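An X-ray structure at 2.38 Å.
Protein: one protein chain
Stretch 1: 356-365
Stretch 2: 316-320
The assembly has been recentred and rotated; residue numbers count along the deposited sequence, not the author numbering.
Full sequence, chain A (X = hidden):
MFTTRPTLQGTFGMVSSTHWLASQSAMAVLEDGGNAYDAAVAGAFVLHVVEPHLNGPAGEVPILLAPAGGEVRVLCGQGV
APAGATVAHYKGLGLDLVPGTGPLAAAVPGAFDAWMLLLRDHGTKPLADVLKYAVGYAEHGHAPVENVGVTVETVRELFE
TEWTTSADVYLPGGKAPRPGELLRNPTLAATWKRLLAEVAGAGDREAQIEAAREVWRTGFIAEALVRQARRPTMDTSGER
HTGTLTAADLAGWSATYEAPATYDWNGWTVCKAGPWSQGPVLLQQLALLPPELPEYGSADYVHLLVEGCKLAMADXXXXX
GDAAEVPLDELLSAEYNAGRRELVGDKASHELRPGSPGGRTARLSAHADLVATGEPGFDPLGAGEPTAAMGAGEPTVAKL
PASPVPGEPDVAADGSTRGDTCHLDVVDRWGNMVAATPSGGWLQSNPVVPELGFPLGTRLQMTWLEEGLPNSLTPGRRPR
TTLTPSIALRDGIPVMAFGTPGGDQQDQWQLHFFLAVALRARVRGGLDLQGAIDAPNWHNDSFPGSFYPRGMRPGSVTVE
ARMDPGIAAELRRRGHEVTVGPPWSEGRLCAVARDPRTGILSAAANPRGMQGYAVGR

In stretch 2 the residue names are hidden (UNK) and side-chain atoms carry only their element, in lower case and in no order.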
ATOM      1  N   SER A 356     -16.369  29.677  30.276  1.00 38.25           N
ATOM      2  CA  SER A 356     -15.975  30.040  31.626  1.00 40.48           C
ATOM      3  C   SER A 356     -15.908  28.834  32.588  1.00 39.97           C
ATOM      4  O   SER A 356     -16.702  28.747  33.536  1.00 38.03           O
ATOM      5  CB  SER A 356     -16.934  31.118  32.155  1.00 41.24           C
ATOM      6  OG  SER A 356     -16.514  32.397  31.718  1.00 43.13           O
ATOM      7  N   PRO A 357     -14.939  27.915  32.366  1.00 41.09           N
ATOM      8  CA  PRO A 357     -14.742  26.788  33.295  1.00 41.87           C
ATOM      9  C   PRO A 357     -14.573  27.233  34.746  1.00 42.74           C
ATOM     10  O   PRO A 357     -13.635  27.968  35.057  1.00 41.94           O
ATOM     11  CB  PRO A 357     -13.443  26.131  32.796  1.00 42.02           C
ATOM     12  CG  PRO A 357     -12.777  27.160  31.952  1.00 42.18           C
ATOM     13  CD  PRO A 357     -13.901  27.928  31.317  1.00 41.60           C
ATOM     14  N   GLY A 358     -15.496  26.801  35.604  1.00 43.13           N
ATOM     15  CA  GLY A 358     -15.459  27.109  37.037  1.00 45.40           C
ATOM     16  C   GLY A 358     -15.719  28.559  37.381  1.00 46.20           C
ATOM     17  O   GLY A 358     -15.277  29.039  38.429  1.00 47.02           O
ATOM     18  N   GLY A 359     -16.425  29.257  36.493  1.00 46.14           N
ATOM     19  CA  GLY A 359     -16.640  30.697  36.618  1.00 46.76           C
ATOM     20  C   GLY A 359     -15.479  31.603  36.203  1.00 47.12           C
ATOM     21  O   GLY A 359     -15.632  32.829  36.219  1.00 46.02           O
ATOM     22  N   ARG A 360     -14.333  31.026  35.820  1.00 47.13           N
ATOM     23  CA  ARG A 360     -13.151  31.813  35.442  1.00 46.70           C
ATOM     24  C   ARG A 360     -13.424  32.633  34.182  1.00 47.64           C
ATOM     25  O   ARG A 360     -14.080  32.152  33.259  1.00 48.35           O
ATOM     26  CB  ARG A 360     -11.930  30.912  35.232  1.00 46.41           C
ATOM     27  CG  ARG A 360     -11.305  30.405  36.521  1.00 47.79           C
ATOM     28  CD  ARG A 360      -9.955  29.720  36.275  1.00 48.98           C
ATOM     29  NE  ARG A 360      -9.762  28.569  37.160  1.00 50.07           N
ATOM     30  CZ  ARG A 360     -10.463  27.431  37.101  1.00 50.98           C
ATOM     31  NH1 ARG A 360     -10.209  26.453  37.960  1.00 50.58           N
ATOM     32  NH2 ARG A 360     -11.427  27.256  36.197  1.00 52.22           N
ATOM     33  N   THR A 361     -12.949  33.878  34.174  1.00 48.04           N
ATOM     34  CA  THR A 361     -13.125  34.779  33.038  1.00 48.08           C
ATOM     35  C   THR A 361     -12.013  34.498  32.041  1.00 47.78           C
ATOM     36  O   THR A 361     -10.836  34.416  32.415  1.00 45.20           O
ATOM     37  CB  THR A 361     -13.052  36.264  33.445  1.00 49.59           C
ATOM     38  OG1 THR A 361     -13.875  36.495  34.595  1.00 51.64           O
ATOM     39  CG2 THR A 361     -13.520  37.172  32.292  1.00 49.98           C
ATOM     40  N   ALA A 362     -12.400  34.368  30.776  1.00 46.30           N
ATOM     41  CA  ALA A 362     -11.478  34.067  29.693  1.00 44.59           C
ATOM     42  C   ALA A 362     -10.669  35.307  29.324  1.00 45.14           C
ATOM     43  O   ALA A 362     -11.243  36.364  29.021  1.00 42.34           O
ATOM     44  CB  ALA A 362     -12.255  33.570  28.486  1.00 44.58           C
ATOM     45  N   ARG A 363      -9.344  35.176  29.363  1.00 46.03           N
ATOM     46  CA  ARG A 363      -8.449  36.242  28.916  1.00 48.59           C
ATOM     47  C   ARG A 363      -7.724  35.821  27.647  1.00 48.61           C
ATOM     48  O   ARG A 363      -7.007  34.812  27.615  1.00 49.57           O
ATOM     49  CB  ARG A 363      -7.440  36.666  29.987  1.00 51.82           C
ATOM     50  CG  ARG A 363      -7.186  38.178  29.961  1.00 55.38           C
ATOM     51  CD  ARG A 363      -5.730  38.578  30.129  1.00 56.61           C
ATOM     52  NE  ARG A 363      -5.285  38.453  31.514  1.00 57.57           N
ATOM     53  CZ  ARG A 363      -4.135  38.928  31.992  1.00 58.41           C
ATOM     54  NH1 ARG A 363      -3.844  38.749  33.280  1.00 59.02           N
ATOM     55  NH2 ARG A 363      -3.276  39.583  31.202  1.00 55.83           N
ATOM     56  N   LEU A 364      -7.910  36.630  26.613  1.00 47.32           N
ATOM     57  CA  LEU A 364      -7.463  36.320  25.270  1.00 45.59           C
ATOM     58  C   LEU A 364      -6.281  37.209  24.913  1.00 43.82           C
ATOM     59  O   LEU A 364      -6.119  38.305  25.459  1.00 43.79           O
ATOM     60  CB  LEU A 364      -8.610  36.559  24.280  1.00 46.97           C
ATOM     61  CG  LEU A 364      -9.748  35.535  24.227  1.00 47.56           C
ATOM     62  CD1 LEU A 364     -10.936  36.091  23.442  1.00 48.31           C
ATOM     63  CD2 LEU A 364      -9.261  34.228  23.610  1.00 47.51           C
ATOM     64  N   SER A 365      -5.458  36.731  23.990  1.00 41.96           N
ATOM     65  CA  SER A 365      -4.401  37.558  23.394  1.00 39.74           C
ATOM     66  C   SER A 365      -4.998  38.734  22.627  1.00 39.43           C
ATOM     67  O   SER A 365      -6.086  38.635  22.052  1.00 35.06           O
ATOM     68  CB  SER A 365      -3.501  36.733  22.460  1.00 39.08           C
ATOM     69  OG  SER A 365      -3.163  37.441  21.278  1.00 37.57           O
ATOM     70  N   UNK A 316      -9.531  26.178  23.544  1.00 32.22           N
ATOM     71  CA  UNK A 316      -8.107  25.941  23.282  1.00 32.80           C
ATOM     72  C   UNK A 316      -7.274  27.234  23.341  1.00 33.99           C
ATOM     73  O   UNK A 316      -6.251  27.303  24.024  1.00 33.70           O
ATOM     74  n   UNK A 316      -5.382  26.948  17.479  1.00 35.49           N
ATOM     75  c   UNK A 316      -5.554  25.789  18.109  1.00 34.69           C
ATOM     76  c   UNK A 316      -6.476  24.890  21.627  1.00 33.37           C
ATOM     77  c   UNK A 316      -7.919  25.272  21.929  1.00 32.74           C
ATOM     78  c   UNK A 316      -6.260  24.574  20.162  1.00 34.05           C
ATOM     79  n   UNK A 316      -6.025  25.777  19.356  1.00 34.79           N
ATOM     80  n   UNK A 316      -5.232  24.661  17.489  1.00 34.78           N
ATOM     81  N   UNK A 317      -7.731  28.245  22.612  1.00 34.17           N
ATOM     82  CA  UNK A 317      -7.054  29.539  22.557  1.00 35.31           C
ATOM     83  C   UNK A 317      -7.023  30.266  23.900  1.00 34.13           C
ATOM     84  O   UNK A 317      -5.995  30.824  24.299  1.00 34.72           O
ATOM     85  o   UNK A 317      -4.625  32.059  21.450  1.00 38.86           O
ATOM     86  c   UNK A 317      -7.737  30.446  21.531  1.00 36.88           C
ATOM     87  c   UNK A 317      -5.540  31.473  20.845  1.00 37.52           C
ATOM     88  c   UNK A 317      -6.977  31.736  21.248  1.00 37.65           C
ATOM     89  o   UNK A 317      -5.325  30.644  19.937  1.00 38.15           O
ATOM     90  N   UNK A 318      -8.171  30.283  24.564  1.00 32.84           N
ATOM     91  CA  UNK A 318      -8.324  30.934  25.868  1.00 31.72           C
ATOM     92  C   UNK A 318      -7.565  30.251  26.996  1.00 30.72           C
ATOM     93  O   UNK A 318      -6.970  30.928  27.828  1.00 32.83           O
ATOM     94  c   UNK A 318      -9.798  31.026  26.233  1.00 31.40           C
ATOM     95  N   UNK A 319      -7.597  28.924  27.025  1.00 30.13           N
ATOM     96  CA  UNK A 319      -7.182  28.166  28.208  1.00 30.95           C
ATOM     97  C   UNK A 319      -5.915  27.324  28.065  1.00 31.71           C
ATOM     98  O   UNK A 319      -5.269  27.040  29.076  1.00 31.11           O
ATOM     99  c   UNK A 319      -9.557  28.153  29.040  1.00 31.58           C
ATOM    100  c   UNK A 319      -8.355  27.305  28.709  1.00 31.53           C
ATOM    101  c   UNK A 319     -10.928  29.700  30.007  1.00 32.09           C
ATOM    102  c   UNK A 319      -8.762  29.539  31.094  1.00 32.32           C
ATOM    103  c   UNK A 319      -9.175  30.521  31.974  1.00 31.59           C
ATOM    104  c   UNK A 319      -9.646  29.115  30.086  1.00 32.09           C
ATOM    105  c   UNK A 319     -11.352  30.688  30.899  1.00 32.54           C
ATOM    106  n   UNK A 319     -11.584  29.114  28.957  1.00 31.56           N
ATOM    107  c   UNK A 319     -10.465  31.084  31.874  1.00 32.45           C
ATOM    108  c   UNK A 319     -10.748  28.198  28.374  1.00 31.49           C
ATOM    109  N   UNK A 320      -5.540  26.934  26.843  1.00 32.76           N
ATOM    110  CA  UNK A 320      -4.443  25.955  26.675  1.00 32.54           C
ATOM    111  C   UNK A 320      -3.091  26.628  26.646  1.00 31.51           C
ATOM    112  O   UNK A 320      -2.952  27.781  26.235  1.00 29.47           O
ATOM    113  c   UNK A 320      -4.581  25.101  25.416  1.00 33.35           C
ATOM    114  c   UNK A 320      -7.890  22.336  25.197  1.00 36.10           C
ATOM    115  c   UNK A 320      -7.994  23.456  25.998  1.00 35.55           C
ATOM    116  c   UNK A 320      -6.726  22.090  24.485  1.00 36.24           C
ATOM    117  o   UNK A 320      -8.945  21.455  25.118  1.00 36.43           O
ATOM    118  c   UNK A 320      -5.739  24.119  25.378  1.00 35.23           C
ATOM    119  c   UNK A 320      -5.664  22.979  24.574  1.00 36.52           C
ATOM    120  c   UNK A 320      -6.932  24.342  26.083  1.00 35.36           C
TER
HETATM  121  O   HOH W   1      -5.223  32.988  26.129  1.00 31.94           O
HETATM  122  O   HOH W   2      -5.923  34.377  23.008  1.00 41.16           O

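Position 316 carries seven side-chain atoms: three carbons in a row, a nitrogen, then a carbon bearing two more nitrogens. They lie out of reach of stretch 1. That terminal guanidinium identifies arginine, R316. Its terminal nitrogens are hydrogen-bonded elsewhere in the structure, which suits a charged group in a buried place. Its backbone O accepts a helical hydrogen bond from the N of position 320, 2.9 Å away.

Position 317 has three carbons, the third carrying two oxygens: a carboxylate at the end of a two-methylene chain. Its second carbon lies 4.1 Å from L364 CD2. This is glutamate, E317, whose aliphatic part packs against leucine while the charged end finds polar partners. One is water 2, which donates to E317 OE2 at 3.1 Å and accepts from S365 N at 2.6 Å, thereby linking the acid to the backbone of stretch 1.

Position 318 shows a single side-chain carbon, and this CB lies 4.2 Å from A362 CB and from L364 CD2. It is therefore alanine, A318. Here the two stretches come closest in backbone register, with 5.5 Å between the CA atoms of A318 and L364, and the small methyl suits this close approach.

Position 319 has one carbon leading to fused five- and six-membered rings that hold eight carbons and one nitrogen. P357 lies over one face of the ring system, which reaches past A362 to R360 CB and T361 O. Only the indole of tryptophan fits, giving W319. P357 CG is 3.9 Å from the centroid of the W319 five-membered ring and 21° off the normal, a CH-pi contact between an aliphatic ring and an electron-rich surface. The six-membered ring extends further along stretch 1: W319 CZ2 is 3.6 Å from A362 CA, and W319 CH2 is 3.7 Å from R360 CB and 3.4 Å from T361 O. A side chain this broad can span several residues of an irregular segment.

Position 320 has eight side-chain atoms: one carbon, then a ring of six carbons bearing one oxygen. They lie out of reach of stretch 1. The phenol identifies tyrosine, Y320. It is the first residue to leave helical phi/psi, and its hydroxyl is hydrogen-bonded elsewhere in the structure.

No direct hydrogen bond joins the stretches. The contact rests on apolar packing, dominated by W319, with A318 allowing close approach beside it. Water supplies the polar links: besides water 2, water 1 lies 2.9 Å from E317 O and 3.0 Å from R363 O, bridging two backbone carbonyls that could not bond to each other directly.

Stretch 2 316-320: REAWY
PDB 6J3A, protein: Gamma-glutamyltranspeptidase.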